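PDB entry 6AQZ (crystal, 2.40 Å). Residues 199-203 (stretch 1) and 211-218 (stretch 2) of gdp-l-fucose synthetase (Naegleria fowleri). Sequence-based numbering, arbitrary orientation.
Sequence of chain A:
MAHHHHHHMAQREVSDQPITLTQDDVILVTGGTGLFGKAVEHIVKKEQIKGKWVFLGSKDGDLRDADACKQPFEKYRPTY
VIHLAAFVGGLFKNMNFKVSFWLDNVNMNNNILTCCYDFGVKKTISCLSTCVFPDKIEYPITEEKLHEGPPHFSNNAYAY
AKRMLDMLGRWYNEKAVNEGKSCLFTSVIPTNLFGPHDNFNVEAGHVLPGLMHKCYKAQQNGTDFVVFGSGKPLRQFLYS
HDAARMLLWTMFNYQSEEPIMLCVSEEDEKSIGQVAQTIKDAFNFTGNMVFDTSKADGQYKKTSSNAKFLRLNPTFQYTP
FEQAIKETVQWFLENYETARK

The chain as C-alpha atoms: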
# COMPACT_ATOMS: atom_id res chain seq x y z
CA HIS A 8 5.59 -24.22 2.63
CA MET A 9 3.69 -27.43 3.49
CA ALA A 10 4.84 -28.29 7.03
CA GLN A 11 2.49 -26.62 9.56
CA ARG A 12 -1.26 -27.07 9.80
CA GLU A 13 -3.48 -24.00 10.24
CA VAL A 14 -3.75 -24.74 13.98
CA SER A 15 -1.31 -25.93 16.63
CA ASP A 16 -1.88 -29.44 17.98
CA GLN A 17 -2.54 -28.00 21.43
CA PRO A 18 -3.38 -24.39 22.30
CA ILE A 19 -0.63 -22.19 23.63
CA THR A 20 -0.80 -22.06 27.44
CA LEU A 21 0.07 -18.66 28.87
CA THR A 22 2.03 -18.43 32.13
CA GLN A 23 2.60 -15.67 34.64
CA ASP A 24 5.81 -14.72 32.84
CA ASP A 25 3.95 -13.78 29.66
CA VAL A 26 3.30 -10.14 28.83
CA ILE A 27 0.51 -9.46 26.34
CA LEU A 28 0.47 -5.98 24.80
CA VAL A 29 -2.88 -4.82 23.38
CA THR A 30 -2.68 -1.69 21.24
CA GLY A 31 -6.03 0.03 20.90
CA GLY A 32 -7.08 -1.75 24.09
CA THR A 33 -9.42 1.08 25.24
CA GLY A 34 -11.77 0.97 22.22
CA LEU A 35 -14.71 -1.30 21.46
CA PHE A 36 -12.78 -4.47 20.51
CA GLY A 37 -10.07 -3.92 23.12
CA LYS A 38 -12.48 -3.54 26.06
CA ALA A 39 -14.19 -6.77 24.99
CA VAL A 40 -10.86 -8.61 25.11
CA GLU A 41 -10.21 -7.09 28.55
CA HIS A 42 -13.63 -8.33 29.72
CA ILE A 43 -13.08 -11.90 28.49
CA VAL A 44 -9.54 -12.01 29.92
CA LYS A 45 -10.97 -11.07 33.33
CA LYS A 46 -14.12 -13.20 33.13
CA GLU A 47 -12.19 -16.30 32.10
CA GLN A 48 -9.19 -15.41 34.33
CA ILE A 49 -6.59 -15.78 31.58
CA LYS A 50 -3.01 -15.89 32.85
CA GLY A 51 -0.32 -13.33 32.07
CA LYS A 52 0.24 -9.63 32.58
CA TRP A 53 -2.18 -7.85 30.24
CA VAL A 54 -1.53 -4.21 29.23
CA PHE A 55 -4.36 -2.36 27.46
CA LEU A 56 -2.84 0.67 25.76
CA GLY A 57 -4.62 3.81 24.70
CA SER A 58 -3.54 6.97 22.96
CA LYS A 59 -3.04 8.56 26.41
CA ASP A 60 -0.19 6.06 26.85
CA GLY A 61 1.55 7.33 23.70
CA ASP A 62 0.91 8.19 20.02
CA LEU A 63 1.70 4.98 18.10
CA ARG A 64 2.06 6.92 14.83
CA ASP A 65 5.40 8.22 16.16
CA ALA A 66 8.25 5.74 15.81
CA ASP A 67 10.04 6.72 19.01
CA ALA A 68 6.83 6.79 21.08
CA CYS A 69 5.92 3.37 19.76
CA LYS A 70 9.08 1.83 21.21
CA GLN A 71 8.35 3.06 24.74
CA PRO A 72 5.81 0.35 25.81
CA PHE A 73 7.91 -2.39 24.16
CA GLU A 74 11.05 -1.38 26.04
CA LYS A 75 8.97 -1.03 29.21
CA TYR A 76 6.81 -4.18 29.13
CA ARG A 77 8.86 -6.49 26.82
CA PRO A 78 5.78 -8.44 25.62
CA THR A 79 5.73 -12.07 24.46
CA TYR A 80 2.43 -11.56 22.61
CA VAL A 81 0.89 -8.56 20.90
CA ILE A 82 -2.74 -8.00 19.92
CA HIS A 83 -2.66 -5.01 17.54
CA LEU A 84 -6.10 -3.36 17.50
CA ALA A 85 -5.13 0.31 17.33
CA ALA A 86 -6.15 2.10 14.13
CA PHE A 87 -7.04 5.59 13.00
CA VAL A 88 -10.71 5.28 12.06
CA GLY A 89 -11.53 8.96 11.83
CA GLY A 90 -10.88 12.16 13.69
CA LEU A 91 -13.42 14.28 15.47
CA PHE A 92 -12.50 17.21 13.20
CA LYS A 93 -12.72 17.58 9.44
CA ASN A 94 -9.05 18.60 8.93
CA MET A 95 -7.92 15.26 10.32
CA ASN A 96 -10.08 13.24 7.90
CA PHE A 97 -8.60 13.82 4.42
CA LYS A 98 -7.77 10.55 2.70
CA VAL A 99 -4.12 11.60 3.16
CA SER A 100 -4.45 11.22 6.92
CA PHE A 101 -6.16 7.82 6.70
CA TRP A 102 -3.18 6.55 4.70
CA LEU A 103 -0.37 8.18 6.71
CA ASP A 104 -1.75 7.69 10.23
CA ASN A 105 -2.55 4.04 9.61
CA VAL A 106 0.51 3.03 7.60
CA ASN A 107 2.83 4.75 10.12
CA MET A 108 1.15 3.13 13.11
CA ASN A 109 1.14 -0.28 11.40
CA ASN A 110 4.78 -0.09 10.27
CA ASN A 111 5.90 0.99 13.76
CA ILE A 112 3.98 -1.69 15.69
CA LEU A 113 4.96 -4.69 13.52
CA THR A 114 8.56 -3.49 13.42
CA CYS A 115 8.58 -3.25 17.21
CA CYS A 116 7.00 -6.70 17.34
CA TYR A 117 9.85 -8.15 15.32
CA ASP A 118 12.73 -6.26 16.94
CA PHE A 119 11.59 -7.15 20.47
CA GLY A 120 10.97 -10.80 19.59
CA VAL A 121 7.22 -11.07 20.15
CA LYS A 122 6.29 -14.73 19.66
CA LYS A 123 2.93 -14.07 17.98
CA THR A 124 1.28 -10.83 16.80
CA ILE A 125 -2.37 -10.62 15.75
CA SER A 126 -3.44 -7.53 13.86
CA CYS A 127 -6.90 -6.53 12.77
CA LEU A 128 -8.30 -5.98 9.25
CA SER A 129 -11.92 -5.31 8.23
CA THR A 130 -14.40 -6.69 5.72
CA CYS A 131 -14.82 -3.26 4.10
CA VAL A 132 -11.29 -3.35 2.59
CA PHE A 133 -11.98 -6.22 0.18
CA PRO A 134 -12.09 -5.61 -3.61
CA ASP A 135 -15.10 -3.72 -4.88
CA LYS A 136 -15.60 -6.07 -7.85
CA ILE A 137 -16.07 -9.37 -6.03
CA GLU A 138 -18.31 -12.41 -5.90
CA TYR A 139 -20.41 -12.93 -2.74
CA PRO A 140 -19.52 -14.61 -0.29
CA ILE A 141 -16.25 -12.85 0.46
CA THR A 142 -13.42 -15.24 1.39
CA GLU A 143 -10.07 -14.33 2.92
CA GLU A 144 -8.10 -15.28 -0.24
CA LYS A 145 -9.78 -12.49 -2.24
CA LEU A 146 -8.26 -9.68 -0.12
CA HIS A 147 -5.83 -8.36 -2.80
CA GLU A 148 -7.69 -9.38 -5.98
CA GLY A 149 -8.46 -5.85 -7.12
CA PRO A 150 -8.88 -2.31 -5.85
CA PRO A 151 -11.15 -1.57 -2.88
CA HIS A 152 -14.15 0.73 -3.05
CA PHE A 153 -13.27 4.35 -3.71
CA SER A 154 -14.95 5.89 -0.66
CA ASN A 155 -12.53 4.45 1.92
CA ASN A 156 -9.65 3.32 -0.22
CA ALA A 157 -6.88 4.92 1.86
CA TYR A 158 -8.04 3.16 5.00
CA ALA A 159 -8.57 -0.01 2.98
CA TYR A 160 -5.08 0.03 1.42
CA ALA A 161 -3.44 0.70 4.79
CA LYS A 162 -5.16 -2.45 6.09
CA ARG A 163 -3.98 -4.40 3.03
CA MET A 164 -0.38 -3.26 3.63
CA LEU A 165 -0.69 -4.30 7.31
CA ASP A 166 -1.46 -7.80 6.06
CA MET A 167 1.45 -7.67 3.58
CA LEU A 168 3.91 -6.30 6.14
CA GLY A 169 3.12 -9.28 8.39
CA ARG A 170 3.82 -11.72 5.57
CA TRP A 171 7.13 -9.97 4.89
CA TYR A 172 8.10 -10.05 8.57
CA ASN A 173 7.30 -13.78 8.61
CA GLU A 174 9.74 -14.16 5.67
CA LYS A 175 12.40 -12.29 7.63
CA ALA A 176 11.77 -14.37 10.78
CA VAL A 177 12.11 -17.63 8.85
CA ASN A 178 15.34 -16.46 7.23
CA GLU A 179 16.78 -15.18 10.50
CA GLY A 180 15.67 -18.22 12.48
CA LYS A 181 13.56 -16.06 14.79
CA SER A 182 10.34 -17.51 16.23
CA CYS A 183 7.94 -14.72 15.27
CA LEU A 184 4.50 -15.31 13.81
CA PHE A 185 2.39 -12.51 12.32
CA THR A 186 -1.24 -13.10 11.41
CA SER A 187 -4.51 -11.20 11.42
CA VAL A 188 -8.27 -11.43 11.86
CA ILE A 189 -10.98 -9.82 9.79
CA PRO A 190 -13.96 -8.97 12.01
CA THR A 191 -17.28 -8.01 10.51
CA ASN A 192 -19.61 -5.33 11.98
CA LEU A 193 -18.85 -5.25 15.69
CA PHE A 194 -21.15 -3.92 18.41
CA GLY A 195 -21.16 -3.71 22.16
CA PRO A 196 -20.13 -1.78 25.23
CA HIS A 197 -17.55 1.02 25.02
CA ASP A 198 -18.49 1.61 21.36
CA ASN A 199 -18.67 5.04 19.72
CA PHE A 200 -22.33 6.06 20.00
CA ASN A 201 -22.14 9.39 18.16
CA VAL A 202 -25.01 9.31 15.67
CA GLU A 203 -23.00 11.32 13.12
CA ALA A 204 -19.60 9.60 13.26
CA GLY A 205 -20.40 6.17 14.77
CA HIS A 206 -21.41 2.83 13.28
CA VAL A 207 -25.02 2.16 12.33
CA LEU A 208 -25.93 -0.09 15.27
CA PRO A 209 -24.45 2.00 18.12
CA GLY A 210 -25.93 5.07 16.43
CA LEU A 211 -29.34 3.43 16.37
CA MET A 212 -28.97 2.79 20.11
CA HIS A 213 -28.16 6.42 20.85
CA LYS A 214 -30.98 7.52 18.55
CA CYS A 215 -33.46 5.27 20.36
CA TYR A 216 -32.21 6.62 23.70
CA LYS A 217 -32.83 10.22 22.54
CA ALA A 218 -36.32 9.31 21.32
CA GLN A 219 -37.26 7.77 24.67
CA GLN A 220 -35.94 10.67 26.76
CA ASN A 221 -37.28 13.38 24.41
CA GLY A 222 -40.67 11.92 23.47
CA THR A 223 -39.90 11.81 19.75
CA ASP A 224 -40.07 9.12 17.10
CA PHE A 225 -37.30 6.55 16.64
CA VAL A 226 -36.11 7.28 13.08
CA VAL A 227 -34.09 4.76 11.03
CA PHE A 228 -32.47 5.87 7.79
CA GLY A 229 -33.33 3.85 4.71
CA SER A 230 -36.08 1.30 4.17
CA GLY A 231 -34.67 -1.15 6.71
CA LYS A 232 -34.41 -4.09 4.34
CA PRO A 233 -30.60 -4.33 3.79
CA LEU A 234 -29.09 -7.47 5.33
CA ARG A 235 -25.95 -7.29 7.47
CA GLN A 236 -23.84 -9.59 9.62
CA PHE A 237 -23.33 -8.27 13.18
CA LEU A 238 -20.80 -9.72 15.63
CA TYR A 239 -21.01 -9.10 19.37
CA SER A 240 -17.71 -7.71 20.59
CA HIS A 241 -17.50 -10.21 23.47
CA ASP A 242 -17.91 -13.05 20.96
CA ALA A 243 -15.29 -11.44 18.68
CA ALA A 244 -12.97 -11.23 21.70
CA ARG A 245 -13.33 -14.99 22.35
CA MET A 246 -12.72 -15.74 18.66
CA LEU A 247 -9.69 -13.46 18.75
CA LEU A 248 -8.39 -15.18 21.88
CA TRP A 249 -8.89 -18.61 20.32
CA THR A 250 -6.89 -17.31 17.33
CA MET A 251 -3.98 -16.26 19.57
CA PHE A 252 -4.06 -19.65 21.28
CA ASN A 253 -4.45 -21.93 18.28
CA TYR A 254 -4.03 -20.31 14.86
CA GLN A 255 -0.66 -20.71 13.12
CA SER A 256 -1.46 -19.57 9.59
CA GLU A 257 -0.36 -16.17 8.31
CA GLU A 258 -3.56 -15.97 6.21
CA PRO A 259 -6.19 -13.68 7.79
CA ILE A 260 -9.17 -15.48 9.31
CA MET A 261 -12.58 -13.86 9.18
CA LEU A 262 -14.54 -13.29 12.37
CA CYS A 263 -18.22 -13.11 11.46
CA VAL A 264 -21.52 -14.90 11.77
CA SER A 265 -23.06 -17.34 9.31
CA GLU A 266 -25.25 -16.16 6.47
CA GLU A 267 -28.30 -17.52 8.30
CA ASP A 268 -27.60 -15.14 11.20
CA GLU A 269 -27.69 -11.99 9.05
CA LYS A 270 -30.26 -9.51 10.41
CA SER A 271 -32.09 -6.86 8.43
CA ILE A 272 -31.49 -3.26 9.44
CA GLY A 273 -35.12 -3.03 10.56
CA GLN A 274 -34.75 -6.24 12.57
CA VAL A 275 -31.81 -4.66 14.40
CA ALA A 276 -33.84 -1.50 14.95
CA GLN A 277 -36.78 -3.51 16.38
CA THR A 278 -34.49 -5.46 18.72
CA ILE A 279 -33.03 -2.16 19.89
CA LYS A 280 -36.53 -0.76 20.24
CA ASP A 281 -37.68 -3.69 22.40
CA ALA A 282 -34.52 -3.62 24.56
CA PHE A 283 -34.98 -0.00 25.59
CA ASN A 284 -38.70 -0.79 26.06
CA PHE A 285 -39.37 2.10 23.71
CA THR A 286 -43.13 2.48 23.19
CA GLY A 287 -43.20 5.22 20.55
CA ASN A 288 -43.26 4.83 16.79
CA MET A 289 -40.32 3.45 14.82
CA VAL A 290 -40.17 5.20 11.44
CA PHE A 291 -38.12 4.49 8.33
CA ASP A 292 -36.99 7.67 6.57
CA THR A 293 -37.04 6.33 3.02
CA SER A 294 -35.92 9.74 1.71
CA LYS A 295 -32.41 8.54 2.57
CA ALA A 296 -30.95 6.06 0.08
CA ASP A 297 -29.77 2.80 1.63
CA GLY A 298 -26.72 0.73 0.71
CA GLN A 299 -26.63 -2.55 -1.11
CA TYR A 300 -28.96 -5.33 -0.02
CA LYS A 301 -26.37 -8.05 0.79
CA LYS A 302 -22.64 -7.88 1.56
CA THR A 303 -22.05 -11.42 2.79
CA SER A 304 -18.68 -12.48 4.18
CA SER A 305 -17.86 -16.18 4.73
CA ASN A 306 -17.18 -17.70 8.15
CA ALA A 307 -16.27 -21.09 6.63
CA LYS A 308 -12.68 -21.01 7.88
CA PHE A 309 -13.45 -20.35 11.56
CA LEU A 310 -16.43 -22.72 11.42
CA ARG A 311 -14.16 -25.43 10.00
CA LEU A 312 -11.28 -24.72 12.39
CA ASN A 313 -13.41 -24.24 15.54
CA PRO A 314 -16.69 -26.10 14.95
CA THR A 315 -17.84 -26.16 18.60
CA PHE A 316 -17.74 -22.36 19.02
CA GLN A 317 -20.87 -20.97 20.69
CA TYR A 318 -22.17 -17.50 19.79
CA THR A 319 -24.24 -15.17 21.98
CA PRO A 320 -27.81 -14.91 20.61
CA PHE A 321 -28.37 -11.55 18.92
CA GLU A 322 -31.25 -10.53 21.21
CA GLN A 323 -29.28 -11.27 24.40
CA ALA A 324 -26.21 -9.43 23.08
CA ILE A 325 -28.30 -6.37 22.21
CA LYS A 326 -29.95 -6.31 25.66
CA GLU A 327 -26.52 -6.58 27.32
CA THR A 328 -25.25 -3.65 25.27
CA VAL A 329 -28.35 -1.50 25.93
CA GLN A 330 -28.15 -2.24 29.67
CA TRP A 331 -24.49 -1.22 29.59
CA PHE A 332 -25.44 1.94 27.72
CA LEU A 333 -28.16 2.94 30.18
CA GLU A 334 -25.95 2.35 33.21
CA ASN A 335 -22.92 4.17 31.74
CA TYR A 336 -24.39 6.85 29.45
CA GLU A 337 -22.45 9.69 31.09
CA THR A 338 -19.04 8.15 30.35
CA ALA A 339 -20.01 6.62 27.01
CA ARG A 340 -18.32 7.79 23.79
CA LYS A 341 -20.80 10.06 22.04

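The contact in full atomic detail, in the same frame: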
# COMPACT_ATOMS: atom_id res chain seq x y z
N ASN A 199 -18.51 3.62 20.01
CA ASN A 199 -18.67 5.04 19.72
C ASN A 199 -20.12 5.27 19.33
O ASN A 199 -20.54 4.87 18.24
CB ASN A 199 -17.72 5.50 18.62
CG ASN A 199 -17.84 6.98 18.34
OD1 ASN A 199 -18.65 7.68 18.96
ND2 ASN A 199 -17.03 7.47 17.42
N PHE A 200 -20.89 5.92 20.20
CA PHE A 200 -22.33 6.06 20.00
C PHE A 200 -22.74 7.39 19.40
O PHE A 200 -23.92 7.73 19.44
CB PHE A 200 -23.06 5.83 21.31
CG PHE A 200 -22.88 4.46 21.86
CD1 PHE A 200 -23.75 3.46 21.51
CD2 PHE A 200 -21.84 4.18 22.73
CE1 PHE A 200 -23.59 2.19 22.03
CE2 PHE A 200 -21.68 2.92 23.25
CZ PHE A 200 -22.56 1.92 22.91
N ASN A 201 -21.80 8.16 18.86
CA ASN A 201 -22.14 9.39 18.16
C ASN A 201 -22.97 9.05 16.92
O ASN A 201 -22.51 8.29 16.06
CB ASN A 201 -20.85 10.11 17.75
CG ASN A 201 -21.11 11.44 17.07
OD1 ASN A 201 -21.27 11.50 15.85
ND2 ASN A 201 -21.10 12.53 17.84
N VAL A 202 -24.16 9.63 16.81
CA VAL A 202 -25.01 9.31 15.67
C VAL A 202 -24.36 9.75 14.36
O VAL A 202 -24.56 9.11 13.32
CB VAL A 202 -26.41 9.93 15.81
CG1 VAL A 202 -27.08 9.49 17.13
CG2 VAL A 202 -26.32 11.43 15.71
N GLU A 203 -23.56 10.82 14.37
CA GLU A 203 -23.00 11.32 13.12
C GLU A 203 -21.80 10.50 12.68
O GLU A 203 -21.71 10.09 11.52
CB GLU A 203 -22.63 12.81 13.25
N LEU A 211 -27.92 3.71 16.16
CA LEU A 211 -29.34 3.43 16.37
C LEU A 211 -29.67 3.36 17.85
O LEU A 211 -30.73 3.81 18.28
CB LEU A 211 -29.73 2.14 15.67
CG LEU A 211 -29.85 2.30 14.16
CD1 LEU A 211 -30.24 0.98 13.53
CD2 LEU A 211 -30.83 3.40 13.78
N MET A 212 -28.74 2.83 18.66
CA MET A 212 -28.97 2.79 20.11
C MET A 212 -29.05 4.18 20.71
O MET A 212 -29.94 4.46 21.51
CB MET A 212 -27.87 1.99 20.81
CG MET A 212 -28.03 0.51 20.66
SD MET A 212 -26.77 -0.41 21.55
CE MET A 212 -27.25 -2.07 21.07
N HIS A 213 -28.14 5.07 20.31
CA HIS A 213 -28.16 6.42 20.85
C HIS A 213 -29.39 7.16 20.36
O HIS A 213 -29.99 7.95 21.11
CB HIS A 213 -26.89 7.16 20.44
CG HIS A 213 -26.63 8.41 21.23
ND1 HIS A 213 -25.61 9.28 20.93
CD2 HIS A 213 -27.27 8.92 22.30
CE1 HIS A 213 -25.63 10.28 21.80
NE2 HIS A 213 -26.63 10.09 22.64
N LYS A 214 -29.78 6.92 19.11
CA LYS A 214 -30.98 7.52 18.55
C LYS A 214 -32.22 7.08 19.32
O LYS A 214 -33.09 7.90 19.64
CB LYS A 214 -31.11 7.14 17.07
CG LYS A 214 -31.00 8.30 16.11
CD LYS A 214 -30.02 8.00 15.00
CE LYS A 214 -30.73 7.95 13.66
NZ LYS A 214 -31.82 8.98 13.62
N CYS A 215 -32.31 5.78 19.63
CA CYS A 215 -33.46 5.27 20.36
C CYS A 215 -33.49 5.87 21.77
O CYS A 215 -34.57 6.19 22.29
CB CYS A 215 -33.42 3.74 20.40
SG CYS A 215 -34.94 2.96 21.03
N TYR A 216 -32.32 5.99 22.40
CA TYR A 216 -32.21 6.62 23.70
C TYR A 216 -32.73 8.06 23.67
O TYR A 216 -33.47 8.48 24.57
CB TYR A 216 -30.76 6.58 24.17
CG TYR A 216 -30.51 7.23 25.52
CD1 TYR A 216 -30.23 8.60 25.60
CD2 TYR A 216 -30.51 6.50 26.71
CE1 TYR A 216 -29.98 9.21 26.83
CE2 TYR A 216 -30.26 7.10 27.93
CZ TYR A 216 -30.00 8.46 27.98
OH TYR A 216 -29.76 9.07 29.20
N LYS A 217 -32.36 8.84 22.64
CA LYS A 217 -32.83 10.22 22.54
C LYS A 217 -34.35 10.27 22.37
O LYS A 217 -35.03 11.11 22.97
CB LYS A 217 -32.13 10.94 21.39
CG LYS A 217 -30.63 11.26 21.61
CD LYS A 217 -29.97 11.81 20.30
CE LYS A 217 -28.45 11.97 20.43
NZ LYS A 217 -27.83 12.76 19.31
N ALA A 218 -34.89 9.35 21.57
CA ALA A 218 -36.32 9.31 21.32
C ALA A 218 -37.11 8.99 22.58
O ALA A 218 -38.19 9.55 22.81
CB ALA A 218 -36.62 8.27 20.24
O HOH W 1 -24.86 11.78 18.91

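An irregular loop lies against one side of a helix in a small, mostly apolar contact, pinned at its centre by a single direct hydrogen bond from a histidine side chain to a backbone carbonyl. Residues 199-203 form no regular helix or strand, whereas residues 211-218 are a segment of a helix that extends beyond both ends, held by backbone bonds such as Lys-217 N to His-213 O (3.0 Å) and Cys-215 N to Leu-211 O (2.9 Å). The two stretches bury 275 Å² in total, and their backbones come closest at Phe-200 and His-213, whose CA atoms are 5.9 Å apart. The helix meets the loop through side chains: those of Met-212, His-213, Lys-214 and Lys-217 touch it, while Cys-215, Tyr-216 and Ala-218 lie out of reach.

The central bond runs from His-213 ND1 to Phe-200 O, at 2.7 Å with an N-H...O angle of 135°, short but noticeably bent. It gives a loop carbonyl with no strand partner a donor from the helix, and it fixes the proton on ND1. The carbonyl oxygen sits at the edge of the imidazole, near the ring plane, where the N-H bond of ND1 lies. NE2 of the same ring is hydrogen-bonded elsewhere in the structure, so both ring nitrogens are engaged. Close packing accompanies the bond: Phe-200 CB and His-213 CB are 4.1 Å apart, with both CA-to-CB bonds directed toward the opposing stretch.

Phe-200, buried and with chi1 in the m well, places its ring beside Met-212. Phe-200 CE1 approaches Met-212 SD to 4.1 Å, and the sulfur lies 5.5 Å from the ring centroid, 81° off the ring normal. The thioether therefore meets the ring edge, where the aromatic hydrogens are, rather than the pi face. Met-212 starts toward the loop, but the end of its side chain leads away.

Val-202 makes the other apolar patch. Val-202 CG1 packs 4.1 Å from His-213 CB and 3.9 Å from Lys-214 CD, so one methyl of the branched side chain rests against aliphatic carbon of both residues. Lys-214 leaves the helix sideways, and its NZ is hydrogen-bonded elsewhere in the structure. Lys-217, one turn beyond His-213, has its CA-to-CB bond toward the loop, is extended from chi2 to chi4 (all t), and brings NZ to 4.0 Å from Val-202 CG1, a van der Waals approach. Its polar link is indirect: water 1 accepts from Val-202 N at 3.1 Å and from Lys-217 NZ at 3.2 Å, bridging loop backbone to helix side chain.

The loop also braces itself. Asn-201 N donates to Asn-199 OD1 at 3.2 Å in a nearly linear bond (169°), and Glu-203 N makes a weak bond to Asn-201 OD1 at 2.8 Å (120°). The CA-to-CB bond of Asn-201 points away from the helix, leaving Phe-200 and Val-202, its neighbours in sequence, to supply nearly all of the loop's buried surface.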